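Local coordinates for hypothetical protein PH0495 (Pyrococcus horikoshii, PDB 1X3L) that catalyses the ATP-dependent, magnesium-assisted phosphorylation of D-glycerate to 2-phosphoglycerate, and can also use other nucleotides or pyrophosphate as phosphate donor, at residues D22-V27 and A64-D69; I39-E44 and H261-A266; I124-I129 and I190-S195. One frame throughout, in Å; residues are numbered along the deposited sequence.

In the fold
All three contacts belong to one parallel alpha/beta sheet and its covering layer. Interaction 3 is the core: strands 124-129 and 188-194 lie inside the sheet, every touching residue is buried, and the chemistry is backbone hydrogen bonding plus aliphatic packing. Interaction 1 joins two helices on the face formed by Leu-128 and Leu-192, oily against the sheet and polar further out, with a cation-pi stack and a tyrosine-carboxylate bond. Interaction 2, partly buried with Gln-41 and Lys-43 exposed, lies at the sheet's outermost strand, 260-266, where a hairpin contributes a valine and an amide and a water bridges the segments. Ile-265 touches Val-27, and Ile-67 touches Phe-126, so interaction 1 meets both of the others.

Interaction 1 of 3, residues D22-V27 and A64-D69; sequences DPYRAV and ARAIED
Tyr-24 and Val-27 face Arg-65, Ala-66, Ile-67 and Asp-69 of helix 60-70, and Asp-22 is the N-cap of the helix that presents them. Asp-22 OD2 accepts from Arg-25 N at 2.9 Å, a task suited to a short carboxylate. Pro-23 follows in the first turn, where a missing N-H costs no helical bond, and its ring packs on Glu-62 and Met-63. Tyr-24 makes the largest share of the contact. Its CG stands anti to the backbone N (chi1 -178°), and the ring extends toward the other helix. The guanidinium of Arg-65 lies flat over one ring face, the two planes only 5° apart. The cation-pi contact is off-centre, with Arg-65 CZ 4.0 Å from the ring centroid and NH1 nearest the rim atom CE1. Arg-65 NH2 also forms a salt bridge with Glu-62, which helps to hold the guanidinium in place. At the ring edge, Tyr-24 OH donates to Asp-69 OD2 at 2.6 Å, the carboxylate being turned steeply against the ring. That oxygen also lies close to Arg-65 O, an acceptor like itself, so the tyrosine proton probably eases their repulsion. Both helices cover the same face of a Rossmann-like parallel sheet; the axes of segments 23-27 and 64-69 approach to 8.4 Å and cross at -41°. Ala-66 sits where they come nearest, Ala-66 CB lying 3.6 Å from Tyr-24 CD1; so small a side chain lets the ring lie close to the helix backbone. One turn beyond Tyr-24, Val-27 sets its CB against the same methyl, Ala-66 CB, at 3.6 Å. Its CG1 meets Ile-67 CD1 at 3.7 Å, the two branched side chains crossing at about a right angle, while Leu-192 and Ile-265 of the sheet touch Val-27 as well.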
ATOM      1  N   ASP A  22       0.439  10.487  -1.759  1.00 26.16           N
ATOM      2  CA  ASP A  22      -0.725  10.884  -2.545  1.00 28.27           C
ATOM      3  C   ASP A  22      -0.571  10.321  -3.954  1.00 27.61           C
ATOM      4  O   ASP A  22       0.430  10.587  -4.627  1.00 29.32           O
ATOM      5  CB  ASP A  22      -0.837  12.408  -2.615  1.00 29.61           C
ATOM      6  CG  ASP A  22      -2.012  12.861  -3.457  1.00 31.20           C
ATOM      7  OD1 ASP A  22      -3.156  12.544  -3.084  1.00 31.45           O
ATOM      8  OD2 ASP A  22      -1.796  13.521  -4.496  1.00 35.01           O
ATOM      9  N   PRO A  23      -1.560   9.541  -4.426  1.00 28.41           N
ATOM     10  CA  PRO A  23      -1.482   8.952  -5.768  1.00 28.86           C
ATOM     11  C   PRO A  23      -1.168   9.959  -6.872  1.00 30.03           C
ATOM     12  O   PRO A  23      -0.270   9.736  -7.683  1.00 26.90           O
ATOM     13  CB  PRO A  23      -2.848   8.295  -5.936  1.00 28.50           C
ATOM     14  CG  PRO A  23      -3.195   7.895  -4.525  1.00 30.17           C
ATOM     15  CD  PRO A  23      -2.804   9.134  -3.748  1.00 30.48           C
ATOM     16  N   TYR A  24      -1.903  11.066  -6.898  1.00 29.73           N
ATOM     17  CA  TYR A  24      -1.681  12.096  -7.905  1.00 31.69           C
ATOM     18  C   TYR A  24      -0.261  12.672  -7.799  1.00 32.66           C
ATOM     19  O   TYR A  24       0.488  12.677  -8.778  1.00 31.68           O
ATOM     20  CB  TYR A  24      -2.715  13.217  -7.748  1.00 32.44           C
ATOM     21  CG  TYR A  24      -2.593  14.304  -8.785  1.00 35.51           C
ATOM     22  CD1 TYR A  24      -3.108  14.133 -10.072  1.00 35.97           C
ATOM     23  CD2 TYR A  24      -1.929  15.495  -8.493  1.00 37.21           C
ATOM     24  CE1 TYR A  24      -2.963  15.120 -11.043  1.00 36.73           C
ATOM     25  CE2 TYR A  24      -1.777  16.486  -9.455  1.00 39.11           C
ATOM     26  CZ  TYR A  24      -2.297  16.290 -10.728  1.00 39.46           C
ATOM     27  OH  TYR A  24      -2.133  17.262 -11.683  1.00 39.41           O
ATOM     28  N   ARG A  25       0.108  13.154  -6.615  1.00 32.61           N
ATOM     29  CA  ARG A  25       1.440  13.722  -6.408  1.00 34.08           C
ATOM     30  C   ARG A  25       2.547  12.698  -6.638  1.00 33.13           C
ATOM     31  O   ARG A  25       3.582  13.020  -7.216  1.00 32.78           O
ATOM     32  CB  ARG A  25       1.581  14.273  -4.986  1.00 36.44           C
ATOM     33  CG  ARG A  25       0.691  15.462  -4.665  1.00 42.94           C
ATOM     34  CD  ARG A  25       0.752  15.780  -3.173  1.00 45.56           C
ATOM     35  NE  ARG A  25      -0.171  16.844  -2.787  1.00 48.81           N
ATOM     36  CZ  ARG A  25       0.127  18.138  -2.814  1.00 51.16           C
ATOM     37  NH1 ARG A  25       1.331  18.534  -3.207  1.00 52.19           N
ATOM     38  NH2 ARG A  25      -0.781  19.035  -2.446  1.00 51.40           N
ATOM     39  N   ALA A  26       2.333  11.469  -6.176  1.00 32.22           N
ATOM     40  CA  ALA A  26       3.337  10.419  -6.334  1.00 31.14           C
ATOM     41  C   ALA A  26       3.700  10.210  -7.801  1.00 31.87           C
ATOM     42  O   ALA A  26       4.875  10.029  -8.137  1.00 30.82           O
ATOM     43  CB  ALA A  26       2.839   9.113  -5.722  1.00 31.06           C
ATOM     44  N   VAL A  27       2.695  10.232  -8.677  1.00 31.20           N
ATOM     45  CA  VAL A  27       2.955  10.048 -10.102  1.00 31.14           C
ATOM     46  C   VAL A  27       3.800  11.197 -10.642  1.00 32.66           C
ATOM     47  O   VAL A  27       4.765  10.969 -11.371  1.00 32.91           O
ATOM     48  CB  VAL A  27       1.643   9.958 -10.926  1.00 31.17           C
ATOM     49  CG1 VAL A  27       1.964   9.985 -12.424  1.00 29.65           C
ATOM     50  CG2 VAL A  27       0.893   8.675 -10.573  1.00 27.20           C
ATOM     51  N   ALA A  64      -4.360   8.244 -13.109  1.00 32.61           N
ATOM     52  CA  ALA A  64      -4.606   8.532 -14.521  1.00 34.48           C
ATOM     53  C   ALA A  64      -4.645  10.035 -14.780  1.00 35.85           C
ATOM     54  O   ALA A  64      -4.136  10.514 -15.791  1.00 37.53           O
ATOM     55  CB  ALA A  64      -5.925   7.898 -14.963  1.00 33.81           C
ATOM     56  N   ARG A  65      -5.259  10.774 -13.863  1.00 36.15           N
ATOM     57  CA  ARG A  65      -5.368  12.222 -13.993  1.00 37.56           C
ATOM     58  C   ARG A  65      -3.981  12.869 -14.049  1.00 37.86           C
ATOM     59  O   ARG A  65      -3.761  13.821 -14.803  1.00 36.79           O
ATOM     60  CB  ARG A  65      -6.180  12.784 -12.819  1.00 39.14           C
ATOM     61  CG  ARG A  65      -6.511  14.263 -12.918  1.00 43.58           C
ATOM     62  CD  ARG A  65      -7.592  14.648 -11.908  1.00 47.09           C
ATOM     63  NE  ARG A  65      -7.168  14.464 -10.518  1.00 50.97           N
ATOM     64  CZ  ARG A  65      -6.398  15.315  -9.843  1.00 52.06           C
ATOM     65  NH1 ARG A  65      -5.957  16.426 -10.422  1.00 52.54           N
ATOM     66  NH2 ARG A  65      -6.062  15.052  -8.586  1.00 51.57           N
ATOM     67  N   ALA A  66      -3.046  12.344 -13.263  1.00 36.99           N
ATOM     68  CA  ALA A  66      -1.685  12.875 -13.244  1.00 36.91           C
ATOM     69  C   ALA A  66      -1.016  12.686 -14.605  1.00 37.82           C
ATOM     70  O   ALA A  66      -0.345  13.589 -15.114  1.00 38.60           O
ATOM     71  CB  ALA A  66      -0.865  12.182 -12.151  1.00 36.11           C
ATOM     72  N   ILE A  67      -1.191  11.509 -15.195  1.00 38.54           N
ATOM     73  CA  ILE A  67      -0.596  11.235 -16.496  1.00 39.13           C
ATOM     74  C   ILE A  67      -1.160  12.168 -17.572  1.00 40.66           C
ATOM     75  O   ILE A  67      -0.410  12.692 -18.398  1.00 39.79           O
ATOM     76  CB  ILE A  67      -0.825   9.768 -16.912  1.00 38.29           C
ATOM     77  CG1 ILE A  67      -0.071   8.837 -15.959  1.00 38.13           C
ATOM     78  CG2 ILE A  67      -0.357   9.545 -18.337  1.00 37.00           C
ATOM     79  CD1 ILE A  67       1.433   9.024 -15.979  1.00 37.59           C
ATOM     80  N   GLU A  68      -2.475  12.377 -17.559  1.00 41.39           N
ATOM     81  CA  GLU A  68      -3.110  13.258 -18.541  1.00 45.15           C
ATOM     82  C   GLU A  68      -2.664  14.710 -18.381  1.00 45.34           C
ATOM     83  O   GLU A  68      -2.687  15.474 -19.343  1.00 45.53           O
ATOM     84  CB  GLU A  68      -4.638  13.215 -18.428  1.00 45.74           C
ATOM     85  CG  GLU A  68      -5.284  11.893 -18.780  1.00 47.46           C
ATOM     86  CD  GLU A  68      -6.789  12.022 -18.942  1.00 49.72           C
ATOM     87  OE1 GLU A  68      -7.446  12.603 -18.052  1.00 51.60           O
ATOM     88  OE2 GLU A  68      -7.318  11.540 -19.962  1.00 52.90           O
ATOM     89  N   ASP A  69      -2.265  15.095 -17.171  1.00 46.49           N
ATOM     90  CA  ASP A  69      -1.837  16.471 -16.941  1.00 47.53           C
ATOM     91  C   ASP A  69      -0.430  16.755 -17.450  1.00 47.71           C
ATOM     92  O   ASP A  69      -0.035  17.917 -17.568  1.00 48.00           O
ATOM     93  CB  ASP A  69      -1.919  16.835 -15.452  1.00 49.82           C
ATOM     94  CG  ASP A  69      -3.349  16.874 -14.938  1.00 52.04           C
ATOM     95  OD1 ASP A  69      -4.263  17.175 -15.735  1.00 53.52           O
ATOM     96  OD2 ASP A  69      -3.559  16.618 -13.733  1.00 53.15           O
TER

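Interaction 2 of 3, residues I39-E44 and H261-A266; sequences IVQGKE and HNFLIA
The Phe-263 ring has Val-40 over the centre of one face and Gln-41 and Lys-43 at its edge. Val-40 CG1 makes the CH-pi contact, 3.5 Å from the ring centroid and 8° off the ring normal. That methyl is the branch anti to the backbone N (chi1 -172°), and a compact valine can press it squarely on the ring. At the edge, Gln-41 OE1 comes within 3.7 Å of Phe-263 CD1, its amide nearly perpendicular to the ring. Lys-43 adds its CB, 4.0 Å from Phe-263 CZ. The amide of Gln-41, donor and acceptor in one group, serves both backbone polar groups of Leu-264, the carbonyl directly and the N-H through a water. Its NE2 donates to Leu-264 O at 3.1 Å, approaching from above the carbonyl plane with an N-H...O angle bent to 144°. Its OE1 accepts a hydrogen bond from the water, which in turn accepts from Leu-264 N at 3.0 Å. Phe-45, further along the hairpin, touches both Val-40 and Phe-263. The turn from Val-40 to Lys-43 is of type I', closed by two backbone bonds; Gln-41 and Gly-42 both have positive phi, but at Gly-42 a CB would press on the preceding carbonyl O, so glycine suits the place. The arrangement is that of a tight beta hairpin laid against the outermost strand of a parallel sheet, its glutamine meeting the outward-facing backbone groups.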
ATOM      1  N   ILE A  39      10.872  10.716 -18.200  1.00 43.54           N
ATOM      2  CA  ILE A  39      11.848  10.244 -17.224  1.00 42.13           C
ATOM      3  C   ILE A  39      11.175   9.765 -15.940  1.00 39.67           C
ATOM      4  O   ILE A  39      10.640  10.560 -15.162  1.00 37.53           O
ATOM      5  CB  ILE A  39      12.874  11.352 -16.898  1.00 42.89           C
ATOM      6  CG1 ILE A  39      13.430  11.933 -18.204  1.00 44.60           C
ATOM      7  CG2 ILE A  39      14.017  10.778 -16.069  1.00 41.61           C
ATOM      8  CD1 ILE A  39      14.402  13.082 -18.009  1.00 45.98           C
ATOM      9  N   VAL A  40      11.217   8.452 -15.728  1.00 37.85           N
ATOM     10  CA  VAL A  40      10.603   7.829 -14.564  1.00 37.57           C
ATOM     11  C   VAL A  40      11.652   7.404 -13.544  1.00 37.94           C
ATOM     12  O   VAL A  40      12.417   6.463 -13.772  1.00 37.38           O
ATOM     13  CB  VAL A  40       9.776   6.599 -14.982  1.00 35.91           C
ATOM     14  CG1 VAL A  40       8.987   6.071 -13.796  1.00 36.37           C
ATOM     15  CG2 VAL A  40       8.847   6.971 -16.116  1.00 35.38           C
ATOM     16  N   GLN A  41      11.673   8.103 -12.414  1.00 38.63           N
ATOM     17  CA  GLN A  41      12.637   7.828 -11.356  1.00 40.45           C
ATOM     18  C   GLN A  41      14.039   7.700 -11.956  1.00 41.92           C
ATOM     19  O   GLN A  41      14.800   6.802 -11.601  1.00 42.56           O
ATOM     20  CB  GLN A  41      12.261   6.542 -10.597  1.00 39.34           C
ATOM     21  CG  GLN A  41      10.859   6.574  -9.980  1.00 39.22           C
ATOM     22  CD  GLN A  41      10.614   5.450  -8.981  1.00 37.03           C
ATOM     23  OE1 GLN A  41      10.990   4.303  -9.209  1.00 36.70           O
ATOM     24  NE2 GLN A  41       9.966   5.780  -7.867  1.00 37.70           N
ATOM     25  N   GLY A  42      14.368   8.596 -12.882  1.00 43.91           N
ATOM     26  CA  GLY A  42      15.683   8.568 -13.501  1.00 45.40           C
ATOM     27  C   GLY A  42      15.790   7.838 -14.830  1.00 46.55           C
ATOM     28  O   GLY A  42      16.621   8.196 -15.664  1.00 47.20           O
ATOM     29  N   LYS A  43      14.965   6.813 -15.030  1.00 46.91           N
ATOM     30  CA  LYS A  43      14.982   6.034 -16.267  1.00 46.72           C
ATOM     31  C   LYS A  43      14.336   6.845 -17.386  1.00 46.61           C
ATOM     32  O   LYS A  43      13.169   7.230 -17.295  1.00 44.50           O
ATOM     33  CB  LYS A  43      14.221   4.719 -16.067  1.00 48.87           C
ATOM     34  CG  LYS A  43      14.389   3.695 -17.184  1.00 51.22           C
ATOM     35  CD  LYS A  43      15.782   3.074 -17.180  1.00 53.27           C
ATOM     36  CE  LYS A  43      15.894   1.941 -18.197  1.00 54.86           C
ATOM     37  NZ  LYS A  43      15.661   2.398 -19.598  1.00 55.27           N
ATOM     38  N   GLU A  44      15.097   7.096 -18.448  1.00 47.20           N
ATOM     39  CA  GLU A  44      14.602   7.888 -19.571  1.00 47.86           C
ATOM     40  C   GLU A  44      14.004   7.051 -20.698  1.00 46.91           C
ATOM     41  O   GLU A  44      14.550   6.016 -21.077  1.00 46.60           O
ATOM     42  CB  GLU A  44      15.735   8.757 -20.125  1.00 50.24           C
ATOM     43  CG  GLU A  44      15.269   9.863 -21.061  1.00 55.82           C
ATOM     44  CD  GLU A  44      16.417  10.694 -21.609  1.00 58.39           C
ATOM     45  OE1 GLU A  44      17.256  11.157 -20.805  1.00 58.79           O
ATOM     46  OE2 GLU A  44      16.474  10.891 -22.844  1.00 60.14           O
ATOM     47  N   HIS A 261       8.712  -2.130 -17.742  1.00 32.92           N
ATOM     48  CA  HIS A 261       9.422  -1.685 -16.553  1.00 33.40           C
ATOM     49  C   HIS A 261       8.492  -1.379 -15.386  1.00 32.25           C
ATOM     50  O   HIS A 261       7.531  -0.627 -15.519  1.00 30.49           O
ATOM     51  CB  HIS A 261      10.231  -0.439 -16.902  1.00 35.04           C
ATOM     52  CG  HIS A 261      11.033  -0.581 -18.156  1.00 39.24           C
ATOM     53  ND1 HIS A 261      12.313  -1.092 -18.168  1.00 40.99           N
ATOM     54  CD2 HIS A 261      10.720  -0.320 -19.447  1.00 39.18           C
ATOM     55  CE1 HIS A 261      12.755  -1.138 -19.412  1.00 41.27           C
ATOM     56  NE2 HIS A 261      11.808  -0.675 -20.208  1.00 42.35           N
ATOM     57  N   ASN A 262       8.800  -1.962 -14.237  1.00 31.73           N
ATOM     58  CA  ASN A 262       8.002  -1.763 -13.040  1.00 31.46           C
ATOM     59  C   ASN A 262       8.650  -0.751 -12.105  1.00 31.04           C
ATOM     60  O   ASN A 262       9.831  -0.858 -11.779  1.00 29.96           O
ATOM     61  CB  ASN A 262       7.806  -3.099 -12.325  1.00 30.32           C
ATOM     62  CG  ASN A 262       6.886  -4.033 -13.090  1.00 32.84           C
ATOM     63  OD1 ASN A 262       5.681  -3.798 -13.175  1.00 31.04           O
ATOM     64  ND2 ASN A 262       7.451  -5.093 -13.659  1.00 30.85           N
ATOM     65  N   PHE A 263       7.860   0.235 -11.693  1.00 30.14           N
ATOM     66  CA  PHE A 263       8.316   1.285 -10.791  1.00 31.09           C
ATOM     67  C   PHE A 263       7.371   1.371  -9.595  1.00 31.29           C
ATOM     68  O   PHE A 263       6.152   1.438  -9.758  1.00 31.66           O
ATOM     69  CB  PHE A 263       8.317   2.646 -11.499  1.00 30.49           C
ATOM     70  CG  PHE A 263       9.200   2.705 -12.717  1.00 31.87           C
ATOM     71  CD1 PHE A 263      10.555   3.016 -12.599  1.00 32.63           C
ATOM     72  CD2 PHE A 263       8.676   2.452 -13.983  1.00 30.91           C
ATOM     73  CE1 PHE A 263      11.375   3.077 -13.728  1.00 33.26           C
ATOM     74  CE2 PHE A 263       9.485   2.510 -15.119  1.00 31.23           C
ATOM     75  CZ  PHE A 263      10.836   2.824 -14.992  1.00 31.88           C
ATOM     76  N   LEU A 264       7.933   1.355  -8.394  1.00 29.29           N
ATOM     77  CA  LEU A 264       7.139   1.484  -7.183  1.00 30.53           C
ATOM     78  C   LEU A 264       7.257   2.980  -6.887  1.00 29.19           C
ATOM     79  O   LEU A 264       8.350   3.469  -6.583  1.00 28.60           O
ATOM     80  CB  LEU A 264       7.752   0.638  -6.056  1.00 30.70           C
ATOM     81  CG  LEU A 264       7.039   0.625  -4.696  1.00 32.47           C
ATOM     82  CD1 LEU A 264       5.588   0.189  -4.858  1.00 29.21           C
ATOM     83  CD2 LEU A 264       7.783  -0.318  -3.747  1.00 32.17           C
ATOM     84  N   ILE A 265       6.149   3.711  -6.991  1.00 27.12           N
ATOM     85  CA  ILE A 265       6.193   5.160  -6.790  1.00 25.83           C
ATOM     86  C   ILE A 265       5.589   5.715  -5.502  1.00 26.51           C
ATOM     87  O   ILE A 265       5.657   6.917  -5.244  1.00 25.61           O
ATOM     88  CB  ILE A 265       5.546   5.885  -7.986  1.00 28.00           C
ATOM     89  CG1 ILE A 265       4.035   5.628  -8.001  1.00 27.97           C
ATOM     90  CG2 ILE A 265       6.176   5.384  -9.284  1.00 24.65           C
ATOM     91  CD1 ILE A 265       3.271   6.520  -8.955  1.00 28.98           C
ATOM     92  N   ALA A 266       4.985   4.852  -4.698  1.00 26.78           N
ATOM     93  CA  ALA A 266       4.414   5.286  -3.426  1.00 25.96           C
ATOM     94  C   ALA A 266       4.480   4.064  -2.539  1.00 26.10           C
ATOM     95  O   ALA A 266       4.055   2.978  -2.939  1.00 26.95           O
ATOM     96  CB  ALA A 266       2.966   5.756  -3.606  1.00 25.51           C
TER
HETATM   97  O   HOH W   1      10.870   1.659  -8.354  1.00 28.65           O

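Interaction 3 of 3, residues I124-I129 and I190-S195; sequences IVFILI and IVLIIS
Phe-126 holds its CG anti to the carbonyl carbon (chi1 -85°), and Ile-190 holds CG2 anti to the backbone N; the two side chains thus lie alongside each other, with Phe-126 CE1 3.5 Å from Ile-190 CG2. Leu-128 and Leu-192 pair in the same manner on this face, CD2 of the former 3.7 Å from CD1 of the latter. On the opposite face Ile-127 sets its CB against Val-191 CG2 at 3.7 Å. There the extended chain of Ile-129 (chi2 175°) brings its CD1 to 3.7 Å from Val-191 CG1 and also near Ile-193 CG1. The beta-branched isoleucines and valines favour the extended backbone, and with the leucines they pack closely between neighbours. Five backbone hydrogen bonds join the strands. Ile-190 N donates to Val-125 O, Ile-127 gives its N-H to Ile-190 O and takes one from Leu-192 N, and Ile-129 repeats the pattern with Leu-192 O and Ile-194 N. The bond from Ile-129 N to Leu-192 O is nearly straight, at 2.8 Å. Phe-126 CA adds a weaker CA-H...O contact to Ile-190 O at 3.2 Å. An alanine in place of Phe-126 would probably leave Ile-190 CG2 and Ile-67 of helix 60-70 without their aromatic partner and open a gap between sheet and helix. Ile-194, near the end of its strand, has its side chain about 9 Å from that of Lys-58, which by similarity binds substrate. These are adjacent inner strands of a parallel sheet in Rossmann-like 3-2-1-4-5-6 order.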
ATOM      1  N   ILE A 124       3.756   3.724 -26.145  1.00 40.87           N
ATOM      2  CA  ILE A 124       4.042   3.566 -24.727  1.00 40.07           C
ATOM      3  C   ILE A 124       2.725   3.311 -24.000  1.00 39.62           C
ATOM      4  O   ILE A 124       1.722   3.980 -24.266  1.00 39.88           O
ATOM      5  CB  ILE A 124       4.698   4.836 -24.138  1.00 41.50           C
ATOM      6  CG1 ILE A 124       6.075   5.052 -24.771  1.00 41.56           C
ATOM      7  CG2 ILE A 124       4.810   4.719 -22.617  1.00 40.52           C
ATOM      8  CD1 ILE A 124       6.829   6.239 -24.211  1.00 42.42           C
ATOM      9  N   VAL A 125       2.724   2.335 -23.098  1.00 37.26           N
ATOM     10  CA  VAL A 125       1.523   2.010 -22.337  1.00 35.94           C
ATOM     11  C   VAL A 125       1.781   2.093 -20.838  1.00 35.63           C
ATOM     12  O   VAL A 125       2.550   1.304 -20.288  1.00 35.48           O
ATOM     13  CB  VAL A 125       1.015   0.583 -22.651  1.00 36.42           C
ATOM     14  CG1 VAL A 125      -0.236   0.289 -21.833  1.00 35.55           C
ATOM     15  CG2 VAL A 125       0.728   0.439 -24.143  1.00 37.72           C
ATOM     16  N   PHE A 126       1.138   3.054 -20.182  1.00 35.61           N
ATOM     17  CA  PHE A 126       1.270   3.222 -18.739  1.00 34.63           C
ATOM     18  C   PHE A 126       0.312   2.263 -18.041  1.00 35.34           C
ATOM     19  O   PHE A 126      -0.871   2.208 -18.376  1.00 36.06           O
ATOM     20  CB  PHE A 126       0.906   4.655 -18.324  1.00 34.74           C
ATOM     21  CG  PHE A 126       2.037   5.631 -18.428  1.00 33.29           C
ATOM     22  CD1 PHE A 126       2.986   5.725 -17.416  1.00 35.30           C
ATOM     23  CD2 PHE A 126       2.155   6.461 -19.536  1.00 32.65           C
ATOM     24  CE1 PHE A 126       4.037   6.631 -17.504  1.00 35.11           C
ATOM     25  CE2 PHE A 126       3.202   7.372 -19.637  1.00 33.71           C
ATOM     26  CZ  PHE A 126       4.144   7.459 -18.621  1.00 35.80           C
ATOM     27  N   ILE A 127       0.825   1.498 -17.085  1.00 33.82           N
ATOM     28  CA  ILE A 127      -0.011   0.580 -16.314  1.00 32.73           C
ATOM     29  C   ILE A 127       0.036   1.167 -14.905  1.00 32.86           C
ATOM     30  O   ILE A 127       1.090   1.176 -14.273  1.00 33.14           O
ATOM     31  CB  ILE A 127       0.573  -0.849 -16.293  1.00 32.06           C
ATOM     32  CG1 ILE A 127       0.773  -1.356 -17.722  1.00 32.37           C
ATOM     33  CG2 ILE A 127      -0.369  -1.780 -15.537  1.00 29.97           C
ATOM     34  CD1 ILE A 127      -0.521  -1.537 -18.505  1.00 32.32           C
ATOM     35  N   LEU A 128      -1.096   1.678 -14.430  1.00 32.28           N
ATOM     36  CA  LEU A 128      -1.173   2.304 -13.114  1.00 30.90           C
ATOM     37  C   LEU A 128      -1.866   1.367 -12.124  1.00 30.62           C
ATOM     38  O   LEU A 128      -3.062   1.093 -12.234  1.00 31.31           O
ATOM     39  CB  LEU A 128      -1.915   3.645 -13.238  1.00 28.56           C
ATOM     40  CG  LEU A 128      -1.415   4.555 -14.377  1.00 29.44           C
ATOM     41  CD1 LEU A 128      -2.181   5.878 -14.380  1.00 27.99           C
ATOM     42  CD2 LEU A 128       0.082   4.824 -14.210  1.00 28.02           C
ATOM     43  N   ILE A 129      -1.104   0.884 -11.149  1.00 30.94           N
ATOM     44  CA  ILE A 129      -1.625  -0.067 -10.179  1.00 31.12           C
ATOM     45  C   ILE A 129      -1.711   0.433  -8.733  1.00 31.33           C
ATOM     46  O   ILE A 129      -0.772   1.031  -8.203  1.00 30.18           O
ATOM     47  CB  ILE A 129      -0.775  -1.358 -10.205  1.00 30.80           C
ATOM     48  CG1 ILE A 129      -0.621  -1.845 -11.651  1.00 32.52           C
ATOM     49  CG2 ILE A 129      -1.435  -2.442  -9.355  1.00 32.37           C
ATOM     50  CD1 ILE A 129       0.306  -3.060 -11.813  1.00 28.92           C
ATOM     51  N   ILE A 190       5.269   0.993 -19.083  1.00 32.67           N
ATOM     52  CA  ILE A 190       5.760   1.717 -17.919  1.00 31.90           C
ATOM     53  C   ILE A 190       4.727   1.501 -16.814  1.00 32.10           C
ATOM     54  O   ILE A 190       3.627   2.044 -16.866  1.00 33.19           O
ATOM     55  CB  ILE A 190       5.936   3.225 -18.222  1.00 31.97           C
ATOM     56  CG1 ILE A 190       7.038   3.408 -19.271  1.00 32.46           C
ATOM     57  CG2 ILE A 190       6.293   3.980 -16.946  1.00 31.18           C
ATOM     58  CD1 ILE A 190       7.316   4.853 -19.658  1.00 32.97           C
ATOM     59  N   VAL A 191       5.089   0.688 -15.826  1.00 29.82           N
ATOM     60  CA  VAL A 191       4.189   0.359 -14.730  1.00 28.63           C
ATOM     61  C   VAL A 191       4.477   1.170 -13.477  1.00 29.14           C
ATOM     62  O   VAL A 191       5.598   1.161 -12.970  1.00 28.23           O
ATOM     63  CB  VAL A 191       4.292  -1.147 -14.384  1.00 29.41           C
ATOM     64  CG1 VAL A 191       3.264  -1.522 -13.327  1.00 28.05           C
ATOM     65  CG2 VAL A 191       4.090  -1.979 -15.648  1.00 27.60           C
ATOM     66  N   LEU A 192       3.462   1.883 -12.997  1.00 27.48           N
ATOM     67  CA  LEU A 192       3.591   2.688 -11.789  1.00 28.15           C
ATOM     68  C   LEU A 192       2.735   2.012 -10.719  1.00 27.66           C
ATOM     69  O   LEU A 192       1.525   1.840 -10.886  1.00 27.56           O
ATOM     70  CB  LEU A 192       3.119   4.123 -12.048  1.00 27.91           C
ATOM     71  CG  LEU A 192       3.780   4.821 -13.250  1.00 29.71           C
ATOM     72  CD1 LEU A 192       3.334   6.281 -13.301  1.00 27.24           C
ATOM     73  CD2 LEU A 192       5.307   4.732 -13.139  1.00 26.44           C
ATOM     74  N   ILE A 193       3.372   1.629  -9.623  1.00 25.81           N
ATOM     75  CA  ILE A 193       2.676   0.921  -8.555  1.00 26.52           C
ATOM     76  C   ILE A 193       2.719   1.617  -7.193  1.00 26.85           C
ATOM     77  O   ILE A 193       3.713   2.240  -6.827  1.00 26.86           O
ATOM     78  CB  ILE A 193       3.277  -0.493  -8.391  1.00 23.84           C
ATOM     79  CG1 ILE A 193       3.327  -1.189  -9.753  1.00 23.23           C
ATOM     80  CG2 ILE A 193       2.450  -1.311  -7.405  1.00 22.81           C
ATOM     81  CD1 ILE A 193       4.143  -2.474  -9.767  1.00 23.73           C
ATOM     82  N   ILE A 194       1.620   1.503  -6.456  1.00 27.11           N
ATOM     83  CA  ILE A 194       1.516   2.060  -5.114  1.00 27.19           C
ATOM     84  C   ILE A 194       1.342   0.841  -4.223  1.00 26.78           C
ATOM     85  O   ILE A 194       0.485   0.001  -4.485  1.00 27.35           O
ATOM     86  CB  ILE A 194       0.299   2.992  -4.960  1.00 29.03           C
ATOM     87  CG1 ILE A 194       0.525   4.268  -5.776  1.00 29.64           C
ATOM     88  CG2 ILE A 194       0.089   3.340  -3.471  1.00 30.70           C
ATOM     89  CD1 ILE A 194      -0.626   5.251  -5.715  1.00 32.66           C
ATOM     90  N   SER A 195       2.155   0.740  -3.179  1.00 25.88           N
ATOM     91  CA  SER A 195       2.105  -0.418  -2.302  1.00 27.25           C
ATOM     92  C   SER A 195       1.542  -0.220  -0.905  1.00 27.24           C
ATOM     93  O   SER A 195       2.027   0.617  -0.150  1.00 24.62           O
ATOM     94  CB  SER A 195       3.502  -1.013  -2.162  1.00 26.42           C
ATOM     95  OG  SER A 195       3.476  -2.089  -1.248  1.00 26.65           O
TER